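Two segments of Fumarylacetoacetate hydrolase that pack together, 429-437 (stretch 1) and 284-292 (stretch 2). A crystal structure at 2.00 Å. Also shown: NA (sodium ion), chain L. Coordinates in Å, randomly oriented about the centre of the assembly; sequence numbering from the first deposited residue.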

ATOM      1  N   ARG B 429      11.687  26.489 -19.593  1.00 50.12           N
ATOM      2  CA  ARG B 429      11.476  25.713 -18.386  1.00 47.80           C
ATOM      3  C   ARG B 429      10.981  24.318 -18.741  1.00 46.26           C
ATOM      4  O   ARG B 429      10.404  24.081 -19.805  1.00 46.83           O
ATOM      5  CB  ARG B 429      10.462  26.387 -17.444  1.00 54.72           C
ATOM      6  CG  ARG B 429      10.914  27.722 -16.891  1.00 56.06           C
ATOM      7  CD  ARG B 429       9.917  28.261 -15.883  1.00 52.43           C
ATOM      8  NE  ARG B 429      10.405  29.483 -15.251  1.00 57.65           N
ATOM      9  CZ  ARG B 429       9.719  30.175 -14.349  1.00 51.59           C
ATOM     10  NH1 ARG B 429       8.518  29.761 -13.977  1.00 46.85           N
ATOM     11  NH2 ARG B 429      10.231  31.273 -13.813  1.00 54.79           N
ATOM     12  N   VAL B 430      11.231  23.395 -17.825  1.00 44.88           N
ATOM     13  CA  VAL B 430      10.663  22.053 -17.838  1.00 43.13           C
ATOM     14  C   VAL B 430       9.952  21.937 -16.500  1.00 41.38           C
ATOM     15  O   VAL B 430      10.598  21.761 -15.463  1.00 43.55           O
ATOM     16  CB  VAL B 430      11.736  20.972 -18.023  1.00 43.29           C
ATOM     17  CG1 VAL B 430      11.170  19.569 -17.817  1.00 41.38           C
ATOM     18  CG2 VAL B 430      12.349  21.099 -19.399  1.00 46.30           C
ATOM     19  N   GLY B 431       8.624  22.100 -16.507  1.00 47.10           N
ATOM     20  CA  GLY B 431       7.866  22.312 -15.295  1.00 45.46           C
ATOM     21  C   GLY B 431       6.844  21.220 -15.010  1.00 43.40           C
ATOM     22  O   GLY B 431       6.588  20.333 -15.832  1.00 38.19           O
ATOM     23  N   PHE B 432       6.236  21.317 -13.828  1.00 38.14           N
ATOM     24  CA  PHE B 432       5.420  20.239 -13.281  1.00 41.73           C
ATOM     25  C   PHE B 432       3.940  20.589 -13.154  1.00 44.71           C
ATOM     26  O   PHE B 432       3.151  19.744 -12.707  1.00 44.56           O
ATOM     27  CB  PHE B 432       5.971  19.823 -11.913  1.00 33.57           C
ATOM     28  CG  PHE B 432       7.203  18.975 -11.988  1.00 33.87           C
ATOM     29  CD1 PHE B 432       8.436  19.547 -12.239  1.00 35.42           C
ATOM     30  CD2 PHE B 432       7.129  17.602 -11.790  1.00 32.67           C
ATOM     31  CE1 PHE B 432       9.573  18.771 -12.298  1.00 42.24           C
ATOM     32  CE2 PHE B 432       8.269  16.815 -11.855  1.00 32.98           C
ATOM     33  CZ  PHE B 432       9.485  17.397 -12.105  1.00 36.31           C
ATOM     34  N   GLY B 433       3.534  21.797 -13.540  1.00 34.31           N
ATOM     35  CA  GLY B 433       2.148  22.144 -13.261  1.00 33.52           C
ATOM     36  C   GLY B 433       1.952  22.400 -11.775  1.00 34.60           C
ATOM     37  O   GLY B 433       2.859  22.850 -11.067  1.00 33.37           O
ATOM     38  N   VAL B 434       0.749  22.107 -11.282  1.00 31.62           N
ATOM     39  CA  VAL B 434       0.440  22.410  -9.893  1.00 32.87           C
ATOM     40  C   VAL B 434      -0.174  21.201  -9.207  1.00 33.54           C
ATOM     41  O   VAL B 434      -0.806  20.339  -9.831  1.00 28.75           O
ATOM     42  CB  VAL B 434      -0.490  23.639  -9.735  1.00 35.35           C
ATOM     43  CG1 VAL B 434       0.174  24.898 -10.301  1.00 34.10           C
ATOM     44  CG2 VAL B 434      -1.857  23.387 -10.357  1.00 34.97           C
ATOM     45  N   CYS B 435       0.029  21.157  -7.898  1.00 31.83           N
ATOM     46  CA  CYS B 435      -0.501  20.148  -7.000  1.00 27.76           C
ATOM     47  C   CYS B 435      -1.262  20.906  -5.911  1.00 31.56           C
ATOM     48  O   CYS B 435      -0.662  21.336  -4.922  1.00 28.18           O
ATOM     49  CB  CYS B 435       0.650  19.314  -6.446  1.00 27.66           C
ATOM     50  SG  CYS B 435       0.221  18.315  -5.041  1.00 30.16           S
ATOM     51  N   ALA B 436      -2.578  21.081  -6.096  1.00 27.12           N
ATOM     52  CA  ALA B 436      -3.392  21.937  -5.238  1.00 27.11           C
ATOM     53  C   ALA B 436      -4.482  21.172  -4.485  1.00 27.65           C
ATOM     54  O   ALA B 436      -5.041  20.186  -4.973  1.00 25.22           O
ATOM     55  CB  ALA B 436      -4.072  23.055  -6.052  1.00 27.78           C
ATOM     56  N   GLY B 437      -4.815  21.676  -3.302  1.00 26.05           N
ATOM     57  CA  GLY B 437      -5.970  21.194  -2.571  1.00 25.14           C
ATOM     58  C   GLY B 437      -6.462  22.269  -1.638  1.00 26.12           C
ATOM     59  O   GLY B 437      -5.678  23.080  -1.135  1.00 26.37           O
TER
HETATM   60 NA    NA L 502      -0.912  12.480   3.592  0.78 22.53          NA
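Stretch 2, residues 284-292: TTISPWIVT

Stretch 2 lies along stretch 1 as a roughly antiparallel partner, joined to it by side-chain packing and a bridging water, with no direct hydrogen bond between the two. Residues 429-437 belong to a strand that runs on beyond the segment. Stretch 2 begins as a strand, Thr-284 to Ile-286, turns through a loop at Ser-287 and Pro-288, and is again a strand at Val-291 and Thr-292. The axes of strands 429-437 and 284-286 approach to 6.4 Å, with 156° between their N-to-C directions. Two pairs of nearest CA atoms set the register: Cys-435 CA lies 4.3 Å from Ser-287 CA, whereas Phe-432 CA and Trp-289 CA are 6.5 Å apart, so the backbones are closer at the first pair. Together the segments bury 471 Å².

The largest covered areas on the two sides belong to Phe-432 and Val-291. The CA-to-CB bond of Phe-432 points sideways, but with chi1 at -77° (m) and chi2 at 78° the ring comes nearer to stretch 2 and offers a face to Val-291. That valine points toward stretch 1 in the t rotamer (172°), which sets CG2 3.9 Å from the ring centroid and only 14° off the ring normal, a CH-pi contact over the face. Its CB is 3.8 Å from Phe-432 CE2. The same methyl, Val-291 CG2, reaches to 3.3 Å from Gly-431 O, while Val-291 CG1 meets Val-430 CG1 at 4.0 Å. Val-430 is also t (171°) and points toward stretch 2. Val-291 thus touches three consecutive residues, Val-430, Gly-431 and Phe-432.

Gly-433 has phi/psi of 73/-149, where a CB would be jammed against the carbonyl O of Phe-432; the backbone alone therefore calls for glycine. A CB there would also point toward stretch 2, 3.7 Å from Trp-289 CD1. Trp-289, chi1 m (-67°), comes nearest to stretch 1 at CB, 4.5 Å from Phe-432 O; on the indole, CD1 is 4.8 Å from Phe-432 O.

Beyond this point the loop rests on backbone as much as on side chains. The CA-to-CB bond of Val-434 points away from stretch 2, but its carbonyl O lies 3.5 Å from Ser-287 CB and 3.6 Å from Pro-288 CD. Ser-287 points toward stretch 1 with chi1 p (57°), and its OG is hydrogen-bonded elsewhere in the structure. The CA-to-CB bond of Cys-435 points sideways, and chi1 t (165°) places SG 3.4 Å from Thr-285 O and 3.6 Å from Thr-285 CG2; Cys-435 CB and Ser-287 CB are 4.0 Å apart.

Thr-285, in the m rotamer (-57°), points toward stretch 1. Its CG2 packs 3.8 Å from Ala-436 O, and its OG1 donates to a water at 2.7 Å, which in turn donates to Ala-436 O at 2.9 Å from the water oxygen. The water thus links a side chain of one segment to the backbone of the other. Thr-284, out of reach of stretch 1, instead uses OG1 to bind the sodium ion NA at 2.9 Å.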

ATOM      1  N   THR B 284      -3.353  12.328   0.294  1.00 23.49           N
ATOM      2  CA  THR B 284      -2.077  12.698  -0.288  1.00 21.79           C
ATOM      3  C   THR B 284      -2.378  13.161  -1.702  1.00 26.67           C
ATOM      4  O   THR B 284      -3.094  12.470  -2.430  1.00 22.80           O
ATOM      5  CB  THR B 284      -1.090  11.519  -0.283  1.00 23.33           C
ATOM      6  OG1 THR B 284      -0.839  11.100   1.068  1.00 26.44           O
ATOM      7  CG2 THR B 284       0.222  11.926  -0.933  1.00 24.94           C
ATOM      8  N   THR B 285      -1.884  14.340  -2.083  1.00 26.26           N
ATOM      9  CA  THR B 285      -2.200  14.916  -3.384  1.00 26.83           C
ATOM     10  C   THR B 285      -0.973  14.865  -4.291  1.00 23.62           C
ATOM     11  O   THR B 285       0.144  15.155  -3.855  1.00 28.22           O
ATOM     12  CB  THR B 285      -2.703  16.366  -3.237  1.00 29.68           C
ATOM     13  OG1 THR B 285      -3.841  16.393  -2.373  1.00 27.11           O
ATOM     14  CG2 THR B 285      -3.111  16.948  -4.582  1.00 25.53           C
ATOM     15  N   ILE B 286      -1.170  14.483  -5.553  1.00 25.11           N
ATOM     16  CA  ILE B 286      -0.104  14.619  -6.539  1.00 25.58           C
ATOM     17  C   ILE B 286      -0.584  15.459  -7.718  1.00 31.77           C
ATOM     18  O   ILE B 286      -1.781  15.540  -8.022  1.00 27.73           O
ATOM     19  CB  ILE B 286       0.452  13.261  -7.032  1.00 23.97           C
ATOM     20  CG1 ILE B 286      -0.627  12.419  -7.727  1.00 25.84           C
ATOM     21  CG2 ILE B 286       1.089  12.495  -5.874  1.00 23.57           C
ATOM     22  CD1 ILE B 286      -0.060  11.143  -8.390  1.00 28.40           C
ATOM     23  N   SER B 287       0.379  16.103  -8.376  1.00 26.41           N
ATOM     24  CA  SER B 287       0.114  16.797  -9.617  1.00 26.77           C
ATOM     25  C   SER B 287      -0.229  15.787 -10.713  1.00 34.21           C
ATOM     26  O   SER B 287       0.124  14.604 -10.619  1.00 27.94           O
ATOM     27  CB  SER B 287       1.330  17.635 -10.018  1.00 28.12           C
ATOM     28  OG  SER B 287       2.484  16.824 -10.129  1.00 32.04           O
ATOM     29  N   PRO B 288      -0.924  16.225 -11.768  1.00 35.73           N
ATOM     30  CA  PRO B 288      -1.421  15.261 -12.761  1.00 32.71           C
ATOM     31  C   PRO B 288      -0.445  14.897 -13.875  1.00 31.04           C
ATOM     32  O   PRO B 288      -0.649  13.867 -14.525  1.00 28.37           O
ATOM     33  CB  PRO B 288      -2.665  15.964 -13.327  1.00 26.82           C
ATOM     34  CG  PRO B 288      -2.362  17.423 -13.173  1.00 31.35           C
ATOM     35  CD  PRO B 288      -1.544  17.558 -11.923  1.00 30.29           C
ATOM     36  N   TRP B 289       0.598  15.699 -14.117  1.00 28.59           N
ATOM     37  CA  TRP B 289       1.511  15.489 -15.239  1.00 33.35           C
ATOM     38  C   TRP B 289       2.796  14.793 -14.781  1.00 35.26           C
ATOM     39  O   TRP B 289       3.541  15.325 -13.949  1.00 29.85           O
ATOM     40  CB  TRP B 289       1.860  16.817 -15.920  1.00 34.72           C
ATOM     41  CG  TRP B 289       0.699  17.472 -16.616  1.00 38.32           C
ATOM     42  CD1 TRP B 289       0.076  18.631 -16.251  1.00 33.44           C
ATOM     43  CD2 TRP B 289       0.012  16.994 -17.782  1.00 34.48           C
ATOM     44  NE1 TRP B 289      -0.951  18.909 -17.120  1.00 36.17           N
ATOM     45  CE2 TRP B 289      -1.017  17.921 -18.067  1.00 33.66           C
ATOM     46  CE3 TRP B 289       0.165  15.876 -18.612  1.00 33.73           C
ATOM     47  CZ2 TRP B 289      -1.883  17.771 -19.153  1.00 32.43           C
ATOM     48  CZ3 TRP B 289      -0.700  15.721 -19.684  1.00 32.08           C
ATOM     49  CH2 TRP B 289      -1.710  16.665 -19.945  1.00 37.59           C
ATOM     50  N   ILE B 290       3.087  13.631 -15.347  1.00 29.37           N
ATOM     51  CA  ILE B 290       4.319  12.937 -14.994  1.00 29.74           C
ATOM     52  C   ILE B 290       5.403  13.432 -15.933  1.00 31.01           C
ATOM     53  O   ILE B 290       5.361  13.163 -17.135  1.00 34.89           O
ATOM     54  CB  ILE B 290       4.180  11.415 -15.055  1.00 28.45           C
ATOM     55  CG1 ILE B 290       3.106  10.940 -14.073  1.00 27.00           C
ATOM     56  CG2 ILE B 290       5.500  10.788 -14.680  1.00 28.62           C
ATOM     57  CD1 ILE B 290       2.976   9.427 -14.010  1.00 29.53           C
ATOM     58  N   VAL B 291       6.353  14.182 -15.388  1.00 31.76           N
ATOM     59  CA  VAL B 291       7.493  14.671 -16.161  1.00 33.40           C
ATOM     60  C   VAL B 291       8.504  13.536 -16.236  1.00 36.64           C
ATOM     61  O   VAL B 291       8.931  13.022 -15.198  1.00 36.44           O
ATOM     62  CB  VAL B 291       8.104  15.924 -15.514  1.00 34.31           C
ATOM     63  CG1 VAL B 291       9.416  16.310 -16.214  1.00 36.09           C
ATOM     64  CG2 VAL B 291       7.107  17.105 -15.538  1.00 34.46           C
ATOM     65  N   THR B 292       8.856  13.115 -17.454  1.00 34.22           N
ATOM     66  CA  THR B 292       9.697  11.930 -17.613  1.00 39.92           C
ATOM     67  C   THR B 292      11.114  12.178 -17.109  1.00 37.90           C
ATOM     68  O   THR B 292      11.645  13.289 -17.173  1.00 37.08           O
ATOM     69  CB  THR B 292       9.777  11.472 -19.075  1.00 39.54           C
ATOM     70  OG1 THR B 292      10.315  12.524 -19.894  1.00 38.87           O
ATOM     71  CG2 THR B 292       8.416  11.048 -19.598  1.00 37.58           C
TER
HETATM   72  O   HOH W   1      -5.865  17.864  -3.458  1.00 23.58           O